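Local coordinates for hypothetical protein XCC0632 (Xanthomonas campestris pv. campestris, PDB 2IQI), which is of unknown function but is probably a lipoprotein that serves as an auxiliary component of an ABC-type transporter, at residues I12-T20 and A156-T167; W25-K36 and S84-I93. All coordinates share one frame; numbering follows the deposited sequence.

Contact 1. Residues I12-T20 and A156-T167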
loop_
_atom_site.group_PDB
_atom_site.type_symbol
_atom_site.label_atom_id
_atom_site.label_comp_id
_atom_site.label_asym_id
_atom_site.label_seq_id
_atom_site.Cartn_x
_atom_site.Cartn_y
_atom_site.Cartn_z
ATOM N N ILE A 12 -15.397 -11.979 -6.760
ATOM C CA ILE A 12 -14.058 -11.769 -6.287
ATOM C C ILE A 12 -13.318 -10.700 -7.148
ATOM O O ILE A 12 -13.076 -10.894 -8.349
ATOM C CB ILE A 12 -13.307 -13.127 -6.216
ATOM C CG1 ILE A 12 -14.053 -14.109 -5.293
ATOM C CG2 ILE A 12 -11.811 -12.975 -5.870
ATOM C CD1 ILE A 12 -14.263 -13.639 -3.829
ATOM N N TYR A 13 -12.952 -9.579 -6.519
ATOM C CA TYR A 13 -12.118 -8.556 -7.169
ATOM C C TYR A 13 -10.612 -8.802 -7.052
ATOM O O TYR A 13 -10.112 -9.232 -6.016
ATOM C CB TYR A 13 -12.508 -7.160 -6.657
ATOM C CG TYR A 13 -13.932 -6.857 -7.029
ATOM C CD1 TYR A 13 -14.273 -6.574 -8.354
ATOM C CD2 TYR A 13 -14.948 -6.915 -6.086
ATOM C CE1 TYR A 13 -15.588 -6.307 -8.727
ATOM C CE2 TYR A 13 -16.302 -6.662 -6.451
ATOM C CZ TYR A 13 -16.597 -6.349 -7.772
ATOM O OH TYR A 13 -17.884 -6.138 -8.159
ATOM N N ALA A 14 -9.897 -8.548 -8.143
ATOM C CA ALA A 14 -8.452 -8.648 -8.135
ATOM C C ALA A 14 -7.872 -7.531 -8.956
ATOM O O ALA A 14 -7.811 -7.618 -10.201
ATOM C CB ALA A 14 -7.988 -9.982 -8.662
ATOM N N PRO A 15 -7.464 -6.454 -8.277
ATOM C CA PRO A 15 -6.783 -5.385 -8.960
ATOM C C PRO A 15 -5.415 -5.793 -9.471
ATOM O O PRO A 15 -4.784 -6.718 -8.963
ATOM C CB PRO A 15 -6.666 -4.297 -7.888
ATOM C CG PRO A 15 -7.739 -4.626 -6.913
ATOM C CD PRO A 15 -7.693 -6.129 -6.873
ATOM N N THR A 16 -4.989 -5.065 -10.489
ATOM C CA THR A 16 -3.735 -5.262 -11.169
ATOM C C THR A 16 -2.990 -3.973 -10.991
ATOM O O THR A 16 -3.466 -2.915 -11.414
ATOM C CB THR A 16 -3.991 -5.501 -12.634
ATOM O OG1 THR A 16 -4.763 -6.689 -12.729
ATOM C CG2 THR A 16 -2.683 -5.703 -13.396
ATOM N N VAL A 17 -1.856 -4.066 -10.319
ATOM C CA VAL A 17 -1.061 -2.931 -9.971
ATOM C C VAL A 17 0.283 -3.113 -10.621
ATOM O O VAL A 17 1.098 -3.901 -10.171
ATOM C CB VAL A 17 -0.875 -2.802 -8.441
ATOM C CG1 VAL A 17 0.237 -1.823 -8.119
ATOM C CG2 VAL A 17 -2.160 -2.389 -7.783
ATOM N N ARG A 18 0.493 -2.342 -11.680
ATOM C CA ARG A 18 1.796 -2.156 -12.321
ATOM C C ARG A 18 2.342 -0.751 -11.996
ATOM O O ARG A 18 1.713 0.255 -12.296
ATOM C CB ARG A 18 1.660 -2.421 -13.833
ATOM C CG ARG A 18 0.826 -3.679 -14.087
ATOM C CD ARG A 18 1.124 -4.409 -15.380
ATOM N NE ARG A 18 0.596 -5.776 -15.348
ATOM C CZ ARG A 18 1.223 -6.842 -14.827
ATOM N NH1 ARG A 18 2.422 -6.751 -14.254
ATOM N NH2 ARG A 18 0.630 -8.029 -14.868
ATOM N N VAL A 19 3.494 -0.689 -11.337
ATOM C CA VAL A 19 4.066 0.618 -10.956
ATOM C C VAL A 19 5.167 1.048 -11.909
ATOM O O VAL A 19 6.171 0.350 -12.086
ATOM C CB VAL A 19 4.609 0.621 -9.551
ATOM C CG1 VAL A 19 5.427 1.831 -9.330
ATOM C CG2 VAL A 19 3.469 0.590 -8.573
ATOM N N THR A 20 4.947 2.207 -12.520
ATOM C CA THR A 20 5.863 2.762 -13.487
ATOM C C THR A 20 7.082 3.325 -12.768
ATOM O O THR A 20 6.954 4.228 -11.936
ATOM C CB THR A 20 5.206 3.904 -14.324
ATOM O OG1 THR A 20 4.029 3.414 -14.979
ATOM C CG2 THR A 20 6.187 4.483 -15.375
ATOM N N ALA A 156 -17.951 -3.089 -8.351
ATOM C CA ALA A 156 -16.985 -2.969 -9.490
ATOM C C ALA A 156 -16.340 -1.568 -9.684
ATOM O O ALA A 156 -15.151 -1.474 -10.025
ATOM C CB ALA A 156 -17.583 -3.434 -10.802
ATOM N N ALA A 157 -17.115 -0.497 -9.502
ATOM C CA ALA A 157 -16.552 0.838 -9.587
ATOM C C ALA A 157 -15.587 1.081 -8.403
ATOM O O ALA A 157 -14.522 1.703 -8.548
ATOM C CB ALA A 157 -17.682 1.925 -9.642
ATOM N N VAL A 158 -15.974 0.557 -7.251
ATOM C CA VAL A 158 -15.207 0.716 -6.032
ATOM C C VAL A 158 -13.829 0.019 -6.137
ATOM O O VAL A 158 -12.802 0.565 -5.717
ATOM C CB VAL A 158 -16.005 0.187 -4.812
ATOM C CG1 VAL A 158 -15.136 0.154 -3.578
ATOM C CG2 VAL A 158 -17.214 1.068 -4.574
ATOM N N ALA A 159 -13.829 -1.179 -6.717
ATOM C CA ALA A 159 -12.638 -1.959 -6.875
ATOM C C ALA A 159 -11.714 -1.286 -7.868
ATOM O O ALA A 159 -10.497 -1.309 -7.704
ATOM C CB ALA A 159 -13.009 -3.330 -7.337
ATOM N N ALA A 160 -12.290 -0.697 -8.907
ATOM C CA ALA A 160 -11.523 0.040 -9.891
ATOM C C ALA A 160 -10.838 1.225 -9.239
ATOM O O ALA A 160 -9.671 1.512 -9.533
ATOM C CB ALA A 160 -12.397 0.516 -10.987
ATOM N N ALA A 161 -11.552 1.898 -8.334
ATOM C CA ALA A 161 -10.927 3.000 -7.588
ATOM C C ALA A 161 -9.789 2.497 -6.654
ATOM O O ALA A 161 -8.794 3.172 -6.443
ATOM C CB ALA A 161 -11.987 3.802 -6.808
ATOM N N PHE A 162 -9.950 1.295 -6.117
ATOM C CA PHE A 162 -8.969 0.731 -5.233
ATOM C C PHE A 162 -7.691 0.384 -5.999
ATOM O O PHE A 162 -6.598 0.503 -5.468
ATOM C CB PHE A 162 -9.540 -0.492 -4.553
ATOM C CG PHE A 162 -10.108 -0.242 -3.179
ATOM C CD1 PHE A 162 -9.269 0.142 -2.115
ATOM C CD2 PHE A 162 -11.460 -0.463 -2.926
ATOM C CE1 PHE A 162 -9.778 0.347 -0.822
ATOM C CE2 PHE A 162 -11.980 -0.305 -1.633
ATOM C CZ PHE A 162 -11.137 0.106 -0.570
ATOM N N GLU A 163 -7.817 -0.038 -7.251
ATOM C CA GLU A 163 -6.651 -0.238 -8.082
ATOM C C GLU A 163 -5.870 1.095 -8.233
ATOM O O GLU A 163 -4.634 1.150 -8.122
ATOM C CB GLU A 163 -7.103 -0.750 -9.446
ATOM C CG GLU A 163 -6.088 -1.650 -10.095
ATOM C CD GLU A 163 -6.440 -2.000 -11.506
ATOM O OE1 GLU A 163 -6.632 -3.192 -11.800
ATOM O OE2 GLU A 163 -6.527 -1.077 -12.331
ATOM N N GLN A 164 -6.604 2.178 -8.477
ATOM C CA GLN A 164 -6.005 3.477 -8.603
ATOM C C GLN A 164 -5.297 3.902 -7.281
ATOM O O GLN A 164 -4.145 4.397 -7.332
ATOM C CB GLN A 164 -7.060 4.490 -9.018
ATOM C CG GLN A 164 -7.556 4.447 -10.471
ATOM C CD GLN A 164 -8.959 5.080 -10.608
ATOM O OE1 GLN A 164 -9.843 4.524 -11.246
ATOM N NE2 GLN A 164 -9.167 6.219 -9.968
ATOM N N ALA A 165 -5.945 3.681 -6.123
ATOM C CA ALA A 165 -5.367 4.044 -4.825
ATOM C C ALA A 165 -4.155 3.174 -4.485
ATOM O O ALA A 165 -3.131 3.663 -3.950
ATOM C CB ALA A 165 -6.387 3.946 -3.729
ATOM N N LEU A 166 -4.270 1.886 -4.792
ATOM C CA LEU A 166 -3.182 0.977 -4.589
ATOM C C LEU A 166 -2.017 1.404 -5.400
ATOM O O LEU A 166 -0.906 1.414 -4.878
ATOM C CB LEU A 166 -3.539 -0.437 -5.025
ATOM C CG LEU A 166 -3.852 -1.345 -3.861
ATOM C CD1 LEU A 166 -4.820 -2.451 -4.303
ATOM C CD2 LEU A 166 -2.551 -1.859 -3.293
ATOM N N THR A 167 -2.256 1.723 -6.679
ATOM C CA THR A 167 -1.166 2.036 -7.594
ATOM C C THR A 167 -0.475 3.310 -7.106
ATOM O O THR A 167 0.757 3.335 -6.969
ATOM C CB THR A 167 -1.648 2.152 -9.047
ATOM O OG1 THR A 167 -2.168 0.891 -9.464
ATOM C CG2 THR A 167 -0.514 2.560 -10.008
HETATM O O HOH W 1 -1.703 -0.094 -11.955
#

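Contact 2. Residues W25-K36 and S84-I93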
loop_
_atom_site.group_PDB
_atom_site.type_symbol
_atom_site.label_atom_id
_atom_site.label_comp_id
_atom_site.label_asym_id
_atom_site.label_seq_id
_atom_site.Cartn_x
_atom_site.Cartn_y
_atom_site.Cartn_z
ATOM N N TRP A 25 14.363 8.176 -9.479
ATOM C CA TRP A 25 14.647 7.357 -8.324
ATOM C C TRP A 25 16.102 6.932 -8.421
ATOM O O TRP A 25 16.535 6.449 -9.479
ATOM C CB TRP A 25 13.755 6.118 -8.258
ATOM C CG TRP A 25 12.271 6.373 -8.009
ATOM C CD1 TRP A 25 11.697 7.500 -7.495
ATOM C CD2 TRP A 25 11.194 5.446 -8.222
ATOM N NE1 TRP A 25 10.346 7.346 -7.402
ATOM C CE2 TRP A 25 10.004 6.096 -7.839
ATOM C CE3 TRP A 25 11.123 4.126 -8.691
ATOM C CZ2 TRP A 25 8.751 5.490 -7.939
ATOM C CZ3 TRP A 25 9.865 3.522 -8.787
ATOM C CH2 TRP A 25 8.701 4.211 -8.420
ATOM N N PRO A 26 16.859 7.053 -7.309
ATOM C CA PRO A 26 18.229 6.566 -7.334
ATOM C C PRO A 26 18.243 5.072 -7.630
ATOM O O PRO A 26 17.346 4.318 -7.164
ATOM C CB PRO A 26 18.719 6.800 -5.900
ATOM C CG PRO A 26 17.497 6.864 -5.096
ATOM C CD PRO A 26 16.483 7.530 -5.976
ATOM N N GLN A 27 19.228 4.674 -8.443
ATOM C CA GLN A 27 19.635 3.284 -8.588
ATOM C C GLN A 27 20.530 2.959 -7.413
ATOM O O GLN A 27 21.559 3.595 -7.248
ATOM C CB GLN A 27 20.384 3.088 -9.886
ATOM C CG GLN A 27 20.580 1.625 -10.212
ATOM C CD GLN A 27 20.561 1.353 -11.706
ATOM O OE1 GLN A 27 21.186 2.080 -12.500
ATOM N NE2 GLN A 27 19.837 0.300 -12.102
ATOM N N VAL A 28 20.130 2.006 -6.576
ATOM C CA VAL A 28 20.852 1.753 -5.336
ATOM C C VAL A 28 21.597 0.419 -5.371
ATOM O O VAL A 28 21.549 -0.299 -6.367
ATOM C CB VAL A 28 19.944 1.808 -4.075
ATOM C CG1 VAL A 28 19.182 3.143 -3.991
ATOM C CG2 VAL A 28 19.019 0.621 -4.032
ATOM N N SER A 29 22.293 0.092 -4.285
ATOM C CA SER A 29 22.929 -1.221 -4.171
ATOM C C SER A 29 22.846 -1.819 -2.746
ATOM O O SER A 29 23.431 -2.883 -2.489
ATOM C CB SER A 29 24.376 -1.144 -4.616
ATOM O OG SER A 29 25.127 -0.596 -3.557
ATOM N N TRP A 30 22.143 -1.133 -1.828
ATOM C CA TRP A 30 21.762 -1.761 -0.564
ATOM C C TRP A 30 20.596 -2.757 -0.816
ATOM O O TRP A 30 20.117 -2.921 -1.973
ATOM C CB TRP A 30 21.463 -0.731 0.533
ATOM C CG TRP A 30 20.667 0.434 0.055
ATOM C CD1 TRP A 30 21.149 1.593 -0.433
ATOM C CD2 TRP A 30 19.240 0.539 0.001
ATOM N NE1 TRP A 30 20.123 2.429 -0.781
ATOM C CE2 TRP A 30 18.937 1.801 -0.534
ATOM C CE3 TRP A 30 18.182 -0.319 0.349
ATOM C CZ2 TRP A 30 17.613 2.250 -0.716
ATOM C CZ3 TRP A 30 16.856 0.128 0.158
ATOM C CH2 TRP A 30 16.592 1.404 -0.361
ATOM N N GLN A 31 20.177 -3.453 0.244
ATOM C CA GLN A 31 19.296 -4.583 0.090
ATOM C C GLN A 31 18.132 -4.377 0.989
ATOM O O GLN A 31 18.317 -3.910 2.126
ATOM C CB GLN A 31 20.004 -5.872 0.442
ATOM C CG GLN A 31 21.134 -6.205 -0.524
ATOM C CD GLN A 31 21.551 -7.679 -0.494
ATOM O OE1 GLN A 31 22.157 -8.173 -1.466
ATOM N NE2 GLN A 31 21.209 -8.396 0.607
ATOM N N LEU A 32 16.937 -4.722 0.474
ATOM C CA LEU A 32 15.696 -4.373 1.120
ATOM C C LEU A 32 14.873 -5.574 1.518
ATOM O O LEU A 32 14.564 -6.463 0.708
ATOM C CB LEU A 32 14.866 -3.416 0.246
ATOM C CG LEU A 32 13.549 -2.826 0.808
ATOM C CD1 LEU A 32 13.751 -1.998 2.077
ATOM C CD2 LEU A 32 12.827 -2.002 -0.233
ATOM N N LEU A 33 14.507 -5.585 2.787
ATOM C CA LEU A 33 13.570 -6.567 3.270
ATOM C C LEU A 33 12.214 -5.865 3.450
ATOM O O LEU A 33 12.128 -4.897 4.223
ATOM C CB LEU A 33 14.045 -7.211 4.591
ATOM C CG LEU A 33 12.894 -7.944 5.305
ATOM C CD1 LEU A 33 12.560 -9.195 4.548
ATOM C CD2 LEU A 33 13.137 -8.251 6.788
ATOM N N VAL A 34 11.175 -6.343 2.753
ATOM C CA VAL A 34 9.848 -5.808 2.925
ATOM C C VAL A 34 9.129 -6.684 3.950
ATOM O O VAL A 34 8.836 -7.840 3.678
ATOM C CB VAL A 34 9.072 -5.765 1.573
ATOM C CG1 VAL A 34 7.630 -5.282 1.773
ATOM C CG2 VAL A 34 9.788 -4.905 0.563
ATOM N N ALA A 35 8.836 -6.143 5.123
ATOM C CA ALA A 35 8.074 -6.875 6.130
ATOM C C ALA A 35 6.595 -7.163 5.748
ATOM O O ALA A 35 6.053 -6.584 4.788
ATOM C CB ALA A 35 8.150 -6.146 7.457
ATOM N N LYS A 36 5.950 -8.062 6.495
ATOM C CA LYS A 36 4.499 -8.206 6.407
ATOM C C LYS A 36 3.897 -6.932 6.967
ATOM O O LYS A 36 4.252 -6.526 8.065
ATOM C CB LYS A 36 3.971 -9.413 7.213
ATOM C CG LYS A 36 3.978 -10.721 6.442
ATOM C CD LYS A 36 2.857 -11.702 6.889
ATOM C CE LYS A 36 3.083 -13.175 6.296
ATOM N NZ LYS A 36 2.784 -14.354 7.285
ATOM N N SER A 84 11.194 -2.128 -10.869
ATOM C CA SER A 84 11.622 -0.749 -11.024
ATOM C C SER A 84 12.926 -0.630 -11.756
ATOM O O SER A 84 13.166 0.378 -12.414
ATOM C CB SER A 84 11.730 -0.056 -9.688
ATOM O OG SER A 84 12.728 -0.657 -8.910
ATOM N N GLY A 85 13.777 -1.649 -11.644
ATOM C CA GLY A 85 15.131 -1.565 -12.170
ATOM C C GLY A 85 16.056 -0.798 -11.238
ATOM O O GLY A 85 17.243 -0.703 -11.489
ATOM N N LYS A 86 15.545 -0.288 -10.125
ATOM C CA LYS A 86 16.339 0.566 -9.245
ATOM C C LYS A 86 17.044 -0.172 -8.111
ATOM O O LYS A 86 17.984 0.357 -7.519
ATOM C CB LYS A 86 15.485 1.719 -8.713
ATOM C CG LYS A 86 14.798 2.552 -9.815
ATOM C CD LYS A 86 15.794 3.365 -10.616
ATOM C CE LYS A 86 15.137 3.922 -11.856
ATOM N NZ LYS A 86 15.905 5.063 -12.415
ATOM N N ILE A 87 16.613 -1.400 -7.838
ATOM C CA ILE A 87 17.109 -2.164 -6.685
ATOM C C ILE A 87 17.152 -3.666 -6.980
ATOM O O ILE A 87 16.137 -4.284 -7.251
ATOM C CB ILE A 87 16.262 -1.908 -5.406
ATOM C CG1 ILE A 87 16.794 -2.711 -4.235
ATOM C CG2 ILE A 87 14.793 -2.243 -5.635
ATOM C CD1 ILE A 87 16.288 -2.233 -2.919
ATOM N N ALA A 88 18.346 -4.238 -6.906
ATOM C CA ALA A 88 18.544 -5.608 -7.307
ATOM C C ALA A 88 18.125 -6.553 -6.205
ATOM O O ALA A 88 17.847 -7.709 -6.491
ATOM C CB ALA A 88 20.008 -5.860 -7.726
ATOM N N ALA A 89 18.065 -6.089 -4.960
ATOM C CA ALA A 89 17.761 -7.012 -3.864
ATOM C C ALA A 89 16.577 -6.614 -2.980
ATOM O O ALA A 89 16.712 -5.808 -2.067
ATOM C CB ALA A 89 19.026 -7.289 -3.008
ATOM N N VAL A 90 15.417 -7.198 -3.255
ATOM C CA VAL A 90 14.240 -6.991 -2.439
ATOM C C VAL A 90 13.739 -8.341 -2.090
ATOM O O VAL A 90 13.673 -9.185 -2.955
ATOM C CB VAL A 90 13.080 -6.367 -3.206
ATOM C CG1 VAL A 90 12.222 -5.542 -2.239
ATOM C CG2 VAL A 90 13.570 -5.550 -4.370
ATOM N N ALA A 91 13.325 -8.540 -0.847
ATOM C CA ALA A 91 12.875 -9.843 -0.440
ATOM C C ALA A 91 11.811 -9.749 0.651
ATOM O O ALA A 91 11.633 -8.685 1.261
ATOM C CB ALA A 91 14.060 -10.646 0.025
ATOM N N ARG A 92 11.126 -10.869 0.891
ATOM C CA ARG A 92 10.105 -10.956 1.913
ATOM C C ARG A 92 10.705 -11.742 3.055
ATOM O O ARG A 92 11.805 -11.494 3.450
ATOM C CB ARG A 92 8.855 -11.650 1.374
ATOM C CG ARG A 92 8.387 -11.190 -0.011
ATOM C CD ARG A 92 7.202 -12.015 -0.395
ATOM N NE ARG A 92 6.189 -11.307 -1.176
ATOM C CZ ARG A 92 6.188 -11.242 -2.511
ATOM N NH1 ARG A 92 7.172 -11.807 -3.225
ATOM N NH2 ARG A 92 5.198 -10.614 -3.144
ATOM N N ILE A 93 10.024 -12.728 3.591
ATOM C CA ILE A 93 10.594 -13.448 4.717
ATOM C C ILE A 93 10.683 -14.959 4.449
ATOM O O ILE A 93 11.787 -15.526 4.376
ATOM C CB ILE A 93 9.807 -13.110 5.969
ATOM C CG1 ILE A 93 9.637 -11.581 6.017
ATOM C CG2 ILE A 93 10.536 -13.622 7.194
ATOM C CD1 ILE A 93 8.569 -11.029 7.012
HETATM O O HOH W 2 20.299 -3.895 -5.091
#

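Contact 1. Residues I12-T20 and A156-T167
Glu-163 reaches out from the helix to the extended chain around Pro-15 and Thr-16, and its side chain makes the direct hydrogen bond across this contact. Its CB lies 3.9 Å from Pro-15 CB, and CG comes nearer to the same proline carbon, at 3.5 Å, so the aliphatic part of the acid lies against CB at one corner of the pyrrolidine ring. Extended beyond CG (chi2 -172°), the chain brings the carboxylate alongside the Thr-16 backbone, where OE1 accepts a hydrogen bond from Thr-16 N at 2.8 Å. The bond is nearly straight at hydrogen (165°) but meets OE1 on its anti side, 32° out of the carboxylate plane. Residues 12-20 begin in the short strand 11-13, which pairs with strand 63-65, and continue as an extended segment along the first part of the long C-terminal helix 155-185, in the same direction as the helix. At the strand end, the Tyr-13 ring sets one face over Ala-159, with the methyl CB 4.0 Å from the ring centroid in a CH-pi contact, while its hydroxyl is hydrogen-bonded to Thr-155 OG1. Further along, Val-17 lies across Leu-166, its CG2 3.6 Å from Leu-166 CB; Leu-166 also packs on Met-72 of helix 69-82. Thr-167 OG1 donates to Glu-163 O within the helix, from the face of that carbonyl opposite to the one approached by Thr-167 N. A water 2.7 Å from Thr-167 OG1 donates to this hydroxyl and accepts from Arg-18 N, bridging helix and extended chain.

Contact 2. Residues W25-K36 and S84-I93
Leu-32 and Ala-91 carry the main bonds of a parallel beta pairing between strands 31-34 and 89-91. Leu-32 N donates to Ala-89 O at 2.8 Å, Leu-32 O accepts from Ala-91 N, and Val-34 N donates to Ala-91 O. Strand 31-34 also pairs with strand 101-110, which places it inside the large mixed sheet. Before the strands, Val-28 N donates to Lys-86 O at 2.9 Å. Gln-27 NE2 and Lys-86 NZ add weak bonds to Gly-85 O and Trp-25 O. The lysine bends at chi2 (-69°) and runs across Trp-25; its CG lies near the ring plane at the indole edge and also 4.0 Å from Trp-25 CB. On one face of the sheet, Leu-32 and Val-90 run alongside each other, and both touch Phe-81 of helix 69-82. Val-34 CG2 closes on Val-90 CG1 at 3.8 Å. With CG1 anti to the backbone nitrogen (chi1 180°), Ile-87 brings its CD1 against both Leu-32 CB, 3.7 Å away, and Trp-30 CZ3, which lie to the same side of it. On the face opposite Leu-32 and Val-90, Gln-31 CG lies 3.4 Å from Ala-89 CB.

How the contacts relate
From the N terminus, the chain leaves strand 11-13 and runs along helix 155-185 in contact 1, then continues through Trp-25 into strand 31-34. Contact 2 closes the smaller loop, bringing 84-93 back beside 25-36 after helix 69-82. The partner of 12-20 arrives only after the remaining sheet strands, so contact 2 is nested inside the loop closed by contact 1. Their centres lie about 23 Å apart, yet they meet where Trp-25 CH2 packs 4.1 Å from Val-19 CG1. Contact 1 ties the N-terminal segment to the long helix, contact 2 joins two parallel strands, helix 69-82 touches side chains of both, and a later part of helix 155-185 also packs on contact 2.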